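Local coordinates for protein glutathione S-transferase (Ceriporiopsis subvermispora, PDB 6J3E) that binds glutathione and probably transfers it to electrophilic substrates, as a serine-type glutathione S-transferase of a lignin-degrading fungus, at residues Val4-Ile10 against Leu71-Pro77; Thr30-Ile36 against Ala90-Asp94. All coordinates share one frame; numbering follows the deposited sequence.

From the N terminus the chain runs first through strand 5-9, then helix 22-34, and returns at strand 73-76 to pair with the first strand: contact 1 (Val-4 to Ile-10 against Leu-71 to Pro-77) closes this loop. Contact 2 (Thr-30 to Ile-36 against Ala-90 to Asp-94) starts inside it and ends beyond it on helix 86-96, so the two closures cross. Contact 1 builds the middle of the four-stranded sheet, contact 2 joins the two helices packed on it. Their centres lie about 12 Å apart and they touch: Ile-74 CD1 packs on Leu-93 CD2 at 3.9 Å, and Ile-5 rests on Ile-36.

Contact 1 (Val4-Ile10 against Leu71-Pro77); sequences VIQFYDI and LPVIHDP
Gln-6 and His-75 are bonded through both backbone groups: Gln-6 N gives its hydrogen to His-75 O at 2.8 Å, and His-75 N returns a bond to Gln-6 O. Further along, Tyr-8 N reaches Val-73 O at 2.9 Å. Val-73 O also sits at the edge of the Tyr-8 ring, in its plane, 3.4 Å from Tyr-8 CD1. Between these bonds Phe-7 faces Ile-74 in a non-hydrogen-bonded antiparallel pair. On that face the Phe-7 ring touches Ile-74 CG2 through CD1 (3.8 Å), while Pro-72 CB, after a cis peptide bond, comes to the ring edge at CE1. Leu-71 CD1 packs on Ile-10 CG1 at 3.9 Å and also nears Tyr-8. On the face of Gln-6 and His-75 the two side chains run alongside each other, amide and imidazole planes 69° apart; their polar ends turn to Lys-39 and Thr-82. In Ile-5, with CG1 beside the backbone N (chi1 -67°) and a further turn at chi2 (-86°), CD1 comes to 3.2 Å from Asp-76 OD1; OD2 is taken by Tyr-92 and Tyr-97. Ile-5 CG2 lies 4.1 Å from Ile-74 CB. An alanine here removes both branches and would probably open a gap between the Asp-76 carboxylate and Ile-74. Backbone bonds thus set the pairing at the middle of a thioredoxin-like sheet, and apolar contacts seal its helix-covered face, with the cis-proline next to glutathione-binding Leu-71.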
# COMPACT_ATOMS: atom_id res chain seq x y z
N VAL A 4 23.37 23.45 -14.50
CA VAL A 4 22.21 23.14 -13.67
C VAL A 4 21.93 21.64 -13.65
O VAL A 4 22.59 20.88 -14.36
CB VAL A 4 20.97 23.90 -14.16
CG1 VAL A 4 21.27 25.38 -14.23
CG2 VAL A 4 20.57 23.36 -15.50
N ILE A 5 20.95 21.23 -12.84
CA ILE A 5 20.52 19.83 -12.82
C ILE A 5 20.21 19.35 -14.23
O ILE A 5 19.48 20.01 -14.98
CB ILE A 5 19.29 19.65 -11.93
CG1 ILE A 5 19.64 19.92 -10.48
CG2 ILE A 5 18.74 18.22 -12.04
CD1 ILE A 5 20.17 18.69 -9.80
N GLN A 6 20.73 18.19 -14.58
CA GLN A 6 20.37 17.54 -15.82
C GLN A 6 19.28 16.51 -15.53
O GLN A 6 19.40 15.71 -14.60
CB GLN A 6 21.60 16.91 -16.45
CG GLN A 6 22.70 17.93 -16.67
CD GLN A 6 23.70 17.46 -17.70
OE1 GLN A 6 23.80 18.04 -18.79
NE2 GLN A 6 24.43 16.40 -17.37
N PHE A 7 18.21 16.55 -16.32
CA PHE A 7 17.00 15.77 -16.08
C PHE A 7 16.69 15.00 -17.34
O PHE A 7 16.34 15.60 -18.36
CB PHE A 7 15.83 16.67 -15.69
CG PHE A 7 14.49 15.99 -15.70
CD1 PHE A 7 14.29 14.80 -15.02
CD2 PHE A 7 13.41 16.57 -16.36
CE1 PHE A 7 13.04 14.19 -15.02
CE2 PHE A 7 12.16 15.97 -16.35
CZ PHE A 7 11.98 14.78 -15.68
N TYR A 8 16.78 13.67 -17.28
CA TYR A 8 16.62 12.83 -18.45
C TYR A 8 15.19 12.33 -18.54
O TYR A 8 14.64 11.82 -17.56
CB TYR A 8 17.62 11.68 -18.42
CG TYR A 8 19.06 12.19 -18.42
CD1 TYR A 8 19.66 12.67 -17.26
CD2 TYR A 8 19.81 12.21 -19.59
CE1 TYR A 8 20.97 13.16 -17.26
CE2 TYR A 8 21.13 12.69 -19.60
CZ TYR A 8 21.70 13.16 -18.43
OH TYR A 8 22.99 13.63 -18.44
N ASP A 9 14.61 12.46 -19.72
CA ASP A 9 13.19 12.27 -19.96
C ASP A 9 13.03 11.64 -21.34
O ASP A 9 13.94 11.70 -22.17
CB ASP A 9 12.44 13.61 -19.83
CG ASP A 9 10.94 13.47 -19.62
OD1 ASP A 9 10.38 12.35 -19.69
OD2 ASP A 9 10.30 14.52 -19.42
N ILE A 10 11.87 11.03 -21.56
CA ILE A 10 11.55 10.32 -22.79
C ILE A 10 10.62 11.21 -23.62
O ILE A 10 9.51 11.52 -23.15
CB ILE A 10 10.86 8.97 -22.50
CG1 ILE A 10 11.76 8.05 -21.68
CG2 ILE A 10 10.41 8.30 -23.78
CD1 ILE A 10 11.03 6.83 -21.12
N LEU A 71 14.01 5.64 -16.83
CA LEU A 71 13.95 7.05 -16.48
C LEU A 71 12.72 7.24 -15.60
O LEU A 71 11.82 6.39 -15.60
CB LEU A 71 13.88 7.90 -17.74
CG LEU A 71 15.10 7.64 -18.64
CD1 LEU A 71 15.13 8.62 -19.81
CD2 LEU A 71 16.37 7.73 -17.77
N PRO A 72 12.66 8.35 -14.83
CA PRO A 72 13.57 9.50 -14.76
C PRO A 72 14.93 9.20 -14.14
O PRO A 72 15.06 8.32 -13.30
CB PRO A 72 12.80 10.47 -13.86
CG PRO A 72 11.99 9.58 -12.97
CD PRO A 72 11.54 8.47 -13.88
N VAL A 73 15.94 9.95 -14.58
CA VAL A 73 17.22 10.03 -13.89
C VAL A 73 17.64 11.50 -13.85
O VAL A 73 17.38 12.25 -14.79
CB VAL A 73 18.29 9.16 -14.57
CG1 VAL A 73 19.64 9.38 -13.95
CG2 VAL A 73 17.93 7.70 -14.46
N ILE A 74 18.28 11.91 -12.77
CA ILE A 74 18.87 13.25 -12.73
C ILE A 74 20.36 13.13 -12.44
O ILE A 74 20.80 12.23 -11.71
CB ILE A 74 18.20 14.19 -11.71
CG1 ILE A 74 18.32 13.64 -10.29
CG2 ILE A 74 16.77 14.47 -12.11
CD1 ILE A 74 18.02 14.68 -9.23
N HIS A 75 21.14 14.04 -13.03
CA HIS A 75 22.53 14.24 -12.64
C HIS A 75 22.71 15.66 -12.14
O HIS A 75 22.34 16.62 -12.84
CB HIS A 75 23.53 13.98 -13.77
CG HIS A 75 24.93 14.33 -13.39
ND1 HIS A 75 25.66 13.59 -12.48
CD2 HIS A 75 25.72 15.38 -13.73
CE1 HIS A 75 26.84 14.16 -12.30
NE2 HIS A 75 26.90 15.24 -13.05
N ASP A 76 23.27 15.79 -10.94
CA ASP A 76 23.42 17.06 -10.23
C ASP A 76 24.90 17.43 -10.25
O ASP A 76 25.67 16.94 -9.41
CB ASP A 76 22.92 16.94 -8.79
CG ASP A 76 22.87 18.28 -8.08
OD1 ASP A 76 23.15 19.31 -8.74
OD2 ASP A 76 22.52 18.33 -6.87
N PRO A 77 25.35 18.24 -11.21
CA PRO A 77 26.77 18.59 -11.26
C PRO A 77 27.24 19.31 -10.00
O PRO A 77 28.40 19.16 -9.60
CB PRO A 77 26.88 19.46 -12.51
CG PRO A 77 25.52 20.05 -12.67
CD PRO A 77 24.56 19.00 -12.20

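Contact 2 (Thr30-Ile36 against Ala90-Asp94); sequences TLNFKGI and ARYLD
Two helices on one face of the sheet of the thioredoxin-like N-terminal domain meet here, the end of helix 22-34 against helix 86-96. Over residues 30-34 and 90-94 the helix axes run 22° apart and approach to 11.1 Å, so side chains must bridge the space. Leu-93 does most of this. Its CD1 meets Leu-31 CD2 at 3.5 Å, the two side chains crossing at about a right angle, and also touches Thr-30 CG2; its other branch, CD2, reaches Ile-36 CD1 at 4.0 Å. Lys-34 lies over the base of the same leucine, CD being 3.6 Å from Leu-93 CB. Its chain is extended up to the last torsion and bends there (chi4 -69°), which turns the ammonium group to Asp-94. NZ makes a salt bridge to OD1 of Asp-94 at 2.7 Å, on the lone pair anti to the other oxygen. Pro-101 O is a second partner of that ammonium, and Val-103 N and Ile-104 N hold the carboxylate, so the pair also fastens the loop after helix 86-96. Gly-35, with positive phi, ends helix 22-34 in a Schellman motif: Ile-36 N bonds to Leu-31 O at 3.1 Å, and this turn directs Ile-36 back onto Leu-93. Two near-parallel helices joined by an apolar core and a salt bridge at its border, on one face of the sheet, fit the glutathione S-transferase version of the thioredoxin fold.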
# COMPACT_ATOMS: atom_id res chain seq x y z
N THR A 30 8.16 17.28 -9.18
CA THR A 30 8.93 17.52 -7.96
C THR A 30 9.94 18.65 -8.15
O THR A 30 10.07 19.53 -7.28
CB THR A 30 9.61 16.22 -7.51
OG1 THR A 30 8.63 15.18 -7.40
CG2 THR A 30 10.26 16.39 -6.14
N LEU A 31 10.65 18.68 -9.29
CA LEU A 31 11.60 19.77 -9.54
C LEU A 31 10.90 21.11 -9.73
O LEU A 31 11.43 22.15 -9.32
CB LEU A 31 12.46 19.43 -10.75
CG LEU A 31 13.46 18.28 -10.61
CD1 LEU A 31 13.88 17.81 -11.98
CD2 LEU A 31 14.69 18.70 -9.82
N ASN A 32 9.69 21.11 -10.32
CA ASN A 32 8.92 22.35 -10.47
C ASN A 32 8.40 22.85 -9.12
O ASN A 32 8.45 24.05 -8.83
CB ASN A 32 7.77 22.14 -11.45
CG ASN A 32 8.24 21.95 -12.89
OD1 ASN A 32 9.42 22.11 -13.20
ND2 ASN A 32 7.30 21.64 -13.78
N PHE A 33 7.91 21.94 -8.27
CA PHE A 33 7.35 22.35 -6.99
C PHE A 33 8.43 22.76 -6.01
O PHE A 33 8.23 23.66 -5.20
CB PHE A 33 6.50 21.23 -6.41
CG PHE A 33 6.07 21.46 -4.98
CD1 PHE A 33 4.93 22.21 -4.70
CD2 PHE A 33 6.79 20.92 -3.93
CE1 PHE A 33 4.52 22.42 -3.39
CE2 PHE A 33 6.40 21.12 -2.63
CZ PHE A 33 5.26 21.88 -2.35
N LYS A 34 9.58 22.07 -6.05
CA LYS A 34 10.70 22.49 -5.20
C LYS A 34 11.37 23.75 -5.73
O LYS A 34 12.06 24.43 -4.96
CB LYS A 34 11.73 21.37 -5.08
CG LYS A 34 11.36 20.28 -4.08
CD LYS A 34 12.46 19.25 -3.99
CE LYS A 34 12.26 18.34 -2.79
NZ LYS A 34 12.46 19.06 -1.48
N GLY A 35 11.18 24.07 -7.00
CA GLY A 35 11.73 25.27 -7.57
C GLY A 35 13.18 25.16 -7.99
O GLY A 35 13.86 26.19 -8.06
N ILE A 36 13.67 23.96 -8.26
CA ILE A 36 15.07 23.74 -8.63
C ILE A 36 15.21 23.86 -10.15
O ILE A 36 14.44 23.25 -10.90
CB ILE A 36 15.58 22.38 -8.12
CG1 ILE A 36 15.29 22.25 -6.63
CG2 ILE A 36 17.07 22.23 -8.37
CD1 ILE A 36 15.54 20.88 -6.05
N ALA A 90 13.19 12.16 -5.26
CA ALA A 90 12.49 13.05 -4.35
C ALA A 90 13.24 13.14 -3.03
O ALA A 90 13.44 14.24 -2.49
CB ALA A 90 11.05 12.57 -4.13
N ARG A 91 13.70 11.99 -2.52
CA ARG A 91 14.41 12.01 -1.24
C ARG A 91 15.73 12.73 -1.38
O ARG A 91 16.12 13.49 -0.49
CB ARG A 91 14.65 10.59 -0.72
CG ARG A 91 13.35 9.86 -0.41
CD ARG A 91 13.59 8.46 0.12
NE ARG A 91 12.41 7.90 0.73
CZ ARG A 91 11.41 7.37 0.05
NH1 ARG A 91 10.36 6.88 0.71
NH2 ARG A 91 11.43 7.33 -1.30
N TYR A 92 16.44 12.48 -2.48
CA TYR A 92 17.69 13.19 -2.71
C TYR A 92 17.45 14.69 -2.78
O TYR A 92 18.21 15.47 -2.21
CB TYR A 92 18.34 12.70 -4.00
CG TYR A 92 19.45 13.61 -4.43
CD1 TYR A 92 20.75 13.42 -3.95
CD2 TYR A 92 19.20 14.67 -5.31
CE1 TYR A 92 21.77 14.26 -4.34
CE2 TYR A 92 20.22 15.51 -5.70
CZ TYR A 92 21.50 15.30 -5.21
OH TYR A 92 22.50 16.14 -5.60
N LEU A 93 16.42 15.11 -3.50
CA LEU A 93 16.14 16.54 -3.59
C LEU A 93 15.79 17.13 -2.22
O LEU A 93 16.22 18.25 -1.90
CB LEU A 93 15.01 16.78 -4.59
CG LEU A 93 15.42 16.37 -6.01
CD1 LEU A 93 14.29 16.64 -6.98
CD2 LEU A 93 16.70 17.09 -6.40
N ASP A 94 15.02 16.40 -1.40
CA ASP A 94 14.75 16.82 -0.02
C ASP A 94 16.06 17.06 0.73
O ASP A 94 16.23 18.07 1.41
CB ASP A 94 13.93 15.76 0.74
CG ASP A 94 12.41 15.97 0.65
OD1 ASP A 94 11.95 16.88 -0.06
OD2 ASP A 94 11.68 15.16 1.29